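MRNA-binding protein PUF3 (Saccharomyces cerevisiae, PDB 3K49) binds the 3' untranslated regions of mRNAs, mostly those encoding mitochondrial proteins, and promotes the deadenylation and decay of COX17 mRNA. Local coordinates at residues N74-N79 with Q111-R116. Residues are numbered along the deposited sequence; the frame is centred on the assembly and turned at random.
With nucleotides of chain B.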
loop_
_atom_site.group_PDB
_atom_site.type_symbol
_atom_site.label_atom_id
_atom_site.label_comp_id
_atom_site.label_asym_id
_atom_site.label_seq_id
_atom_site.Cartn_x
_atom_site.Cartn_y
_atom_site.Cartn_z
ATOM N N ASN A 74 -11.532 -17.272 15.167
ATOM C CA ASN A 74 -11.020 -18.098 14.078
ATOM C C ASN A 74 -12.069 -18.450 13.031
ATOM O O ASN A 74 -11.745 -18.963 11.965
ATOM C CB ASN A 74 -10.425 -19.395 14.626
ATOM C CG ASN A 74 -9.207 -19.159 15.494
ATOM O OD1 ASN A 74 -8.566 -18.110 15.416
ATOM N ND2 ASN A 74 -8.874 -20.138 16.327
ATOM N N ASP A 75 -13.331 -18.171 13.329
ATOM C CA ASP A 75 -14.421 -18.614 12.463
ATOM C C ASP A 75 -14.726 -17.635 11.339
ATOM O O ASP A 75 -14.677 -16.425 11.521
ATOM C CB ASP A 75 -15.674 -18.907 13.283
ATOM C CG ASP A 75 -16.807 -19.486 12.437
ATOM O OD1 ASP A 75 -17.079 -20.718 12.519
ATOM O OD2 ASP A 75 -17.420 -18.697 11.683
ATOM N N VAL A 76 -15.054 -18.179 10.178
ATOM C CA VAL A 76 -15.314 -17.395 8.974
ATOM C C VAL A 76 -16.405 -16.353 9.138
ATOM O O VAL A 76 -16.378 -15.302 8.485
ATOM C CB VAL A 76 -15.753 -18.295 7.803
ATOM C CG1 VAL A 76 -17.073 -18.988 8.133
ATOM C CG2 VAL A 76 -15.879 -17.482 6.526
ATOM N N PHE A 77 -17.398 -16.655 9.958
ATOM C CA PHE A 77 -18.520 -15.742 10.114
ATOM C C PHE A 77 -18.503 -15.132 11.490
ATOM O O PHE A 77 -18.968 -14.019 11.671
ATOM C CB PHE A 77 -19.854 -16.436 9.854
ATOM C CG PHE A 77 -19.970 -17.013 8.476
ATOM C CD1 PHE A 77 -20.410 -18.322 8.298
ATOM C CD2 PHE A 77 -19.619 -16.259 7.360
ATOM C CE1 PHE A 77 -20.516 -18.858 7.036
ATOM C CE2 PHE A 77 -19.721 -16.791 6.092
ATOM C CZ PHE A 77 -20.170 -18.100 5.931
ATOM N N GLY A 78 -17.946 -15.856 12.457
ATOM C CA GLY A 78 -17.926 -15.383 13.830
ATOM C C GLY A 78 -16.930 -14.262 14.065
ATOM O O GLY A 78 -17.011 -13.543 15.065
ATOM N N ASN A 79 -15.968 -14.106 13.162
ATOM C CA ASN A 79 -14.877 -13.205 13.473
ATOM C C ASN A 79 -15.383 -11.773 13.445
ATOM O O ASN A 79 -14.877 -10.944 14.186
ATOM C CB ASN A 79 -13.620 -13.426 12.593
ATOM C CG ASN A 79 -13.781 -12.881 11.192
ATOM O OD1 ASN A 79 -13.393 -11.747 10.901
ATOM N ND2 ASN A 79 -14.389 -13.671 10.322
ATOM N N GLN A 111 -3.520 -16.847 11.834
ATOM C CA GLN A 111 -4.775 -17.415 11.339
ATOM C C GLN A 111 -5.478 -16.459 10.384
ATOM O O GLN A 111 -5.441 -15.235 10.562
ATOM C CB GLN A 111 -5.694 -17.781 12.502
ATOM C CG GLN A 111 -5.185 -18.934 13.358
ATOM C CD GLN A 111 -6.152 -19.252 14.584
ATOM O OE1 GLN A 111 -6.030 -18.608 15.557
ATOM N NE2 GLN A 111 -7.035 -20.211 14.462
ATOM N N MET A 112 -6.110 -17.019 9.359
ATOM C CA MET A 112 -6.732 -16.227 8.299
ATOM C C MET A 112 -7.838 -15.292 8.821
ATOM O O MET A 112 -8.005 -14.163 8.351
ATOM C CB MET A 112 -7.298 -17.170 7.241
ATOM C CG MET A 112 -7.993 -16.495 6.070
ATOM S SD MET A 112 -8.798 -17.716 5.009
ATOM C CE MET A 112 -9.478 -16.663 3.728
ATOM N N TYR A 113 -8.600 -15.755 9.798
ATOM C CA TYR A 113 -9.710 -14.947 10.306
ATOM C C TYR A 113 -9.390 -14.172 11.565
ATOM O O TYR A 113 -9.703 -12.979 11.644
ATOM C CB TYR A 113 -10.953 -15.802 10.496
ATOM C CG TYR A 113 -11.373 -16.432 9.196
ATOM C CD1 TYR A 113 -11.555 -17.806 9.092
ATOM C CD2 TYR A 113 -11.553 -15.646 8.055
ATOM C CE1 TYR A 113 -11.937 -18.389 7.889
ATOM C CE2 TYR A 113 -11.918 -16.212 6.851
ATOM C CZ TYR A 113 -12.107 -17.593 6.776
ATOM O OH TYR A 113 -12.475 -18.187 5.594
ATOM N N ALA A 114 -8.754 -14.838 12.527
ATOM C CA ALA A 114 -8.358 -14.200 13.781
ATOM C C ALA A 114 -7.423 -13.007 13.582
ATOM O O ALA A 114 -7.446 -12.072 14.374
ATOM C CB ALA A 114 -7.747 -15.198 14.742
ATOM N N CYS A 115 -6.621 -13.012 12.520
ATOM C CA CYS A 115 -5.756 -11.845 12.280
ATOM C C CYS A 115 -6.600 -10.607 12.023
ATOM O O CYS A 115 -6.188 -9.504 12.366
ATOM C CB CYS A 115 -4.769 -12.061 11.122
ATOM S SG CYS A 115 -5.572 -11.979 9.527
ATOM N N ARG A 116 -7.791 -10.786 11.452
ATOM C CA ARG A 116 -8.696 -9.661 11.221
ATOM C C ARG A 116 -9.217 -9.097 12.543
ATOM O O ARG A 116 -9.423 -7.895 12.676
ATOM C CB ARG A 116 -9.861 -10.064 10.343
ATOM C CG ARG A 116 -9.468 -10.735 9.078
ATOM C CD ARG A 116 -8.789 -9.785 8.130
ATOM N NE ARG A 116 -9.059 -10.172 6.752
ATOM C CZ ARG A 116 -9.213 -9.314 5.749
ATOM N NH1 ARG A 116 -9.129 -8.010 5.977
ATOM N NH2 ARG A 116 -9.464 -9.757 4.519
ATOM P P U B 9 -8.635 -12.658 0.761
ATOM O OP1 U B 9 -9.200 -13.895 0.160
ATOM O OP2 U B 9 -8.444 -11.454 -0.075
ATOM O "O5'" U B 9 -9.562 -12.242 1.990
ATOM C "C5'" U B 9 -10.946 -11.992 1.798
ATOM C "C4'" U B 9 -11.722 -12.694 2.883
ATOM O "O4'" U B 9 -11.402 -12.096 4.147
ATOM C "C3'" U B 9 -13.231 -12.581 2.832
ATOM O "O3'" U B 9 -13.706 -13.585 1.950
ATOM C "C2'" U B 9 -13.634 -12.891 4.275
ATOM O "O2'" U B 9 -13.900 -14.271 4.458
ATOM C "C1'" U B 9 -12.387 -12.482 5.078
ATOM N N1 U B 9 -12.574 -11.368 6.036
ATOM C C2 U B 9 -13.047 -11.663 7.291
ATOM O O2 U B 9 -13.305 -12.800 7.648
ATOM N N3 U B 9 -13.193 -10.577 8.126
ATOM C C4 U B 9 -12.904 -9.260 7.827
ATOM O O4 U B 9 -13.138 -8.378 8.647
ATOM C C5 U B 9 -12.398 -9.043 6.504
ATOM C C6 U B 9 -12.259 -10.074 5.678
ATOM P P A B 8 -2.366 -11.940 -0.828
ATOM O OP1 A B 8 -1.118 -12.721 -0.857
ATOM O OP2 A B 8 -3.256 -11.910 -2.013
ATOM O "O5'" A B 8 -3.248 -12.430 0.416
ATOM C "C5'" A B 8 -4.396 -11.695 0.818
ATOM C "C4'" A B 8 -5.027 -12.333 2.035
ATOM O "O4'" A B 8 -4.446 -11.768 3.227
ATOM C "C3'" A B 8 -6.516 -12.069 2.195
ATOM O "O3'" A B 8 -7.233 -13.029 1.437
ATOM C "C2'" A B 8 -6.730 -12.279 3.695
ATOM O "O2'" A B 8 -6.912 -13.629 4.067
ATOM C "C1'" A B 8 -5.385 -11.836 4.278
ATOM N N9 A B 8 -5.415 -10.555 4.990
ATOM C C8 A B 8 -5.094 -10.368 6.308
ATOM N N7 A B 8 -5.219 -9.126 6.718
ATOM C C5 A B 8 -5.654 -8.451 5.593
ATOM C C6 A B 8 -5.970 -7.101 5.369
ATOM N N6 A B 8 -5.893 -6.169 6.315
ATOM N N1 A B 8 -6.367 -6.744 4.127
ATOM C C2 A B 8 -6.437 -7.690 3.180
ATOM N N3 A B 8 -6.165 -8.994 3.269
ATOM C C4 A B 8 -5.773 -9.314 4.514
#
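Tyr113 lays its ring against the loop 74-79, where the backbone of Asn74 to Val76 and the Val76 side chain pack round it. Val76 CA sits over one face, 3.7 Å from the Tyr113 ring centroid in a CH-pi contact, while Val76 CG2 lies alongside the phenol end, 3.8 Å from Tyr113 CZ. The ring edge meets the backbone carbonyl of Asn74, whose O lies 3.1 Å from Tyr113 CD1. Beside it, the side chains of Asn74 and Gln111 lie against each other, their amide arrangement doubtful.

This packing probably helps place Asn79. With CG between the backbone N and the carbonyl carbon (chi1 76°), its amide reaches the Watson-Crick edge of U9 of chain B: Asn79 OD1 accepts from U9 N3 at 3.0 Å, and Asn79 ND2 donates to U9 O2. Asn79 ND2 also donates to Asp75 O at 3.0 Å, which steadies the amide. Tyr113 CD2 lies 3.4 Å from U9 O2; an alanine here would probably lose that contact and open a gap beside Val76. Arg116 of Pumilio repeat 3 spreads its guanidinium between the U9 and A8 bases while Asn79 of repeat 2 reads U9, one step in the modular, base-by-base recognition of a Pumilio homology domain.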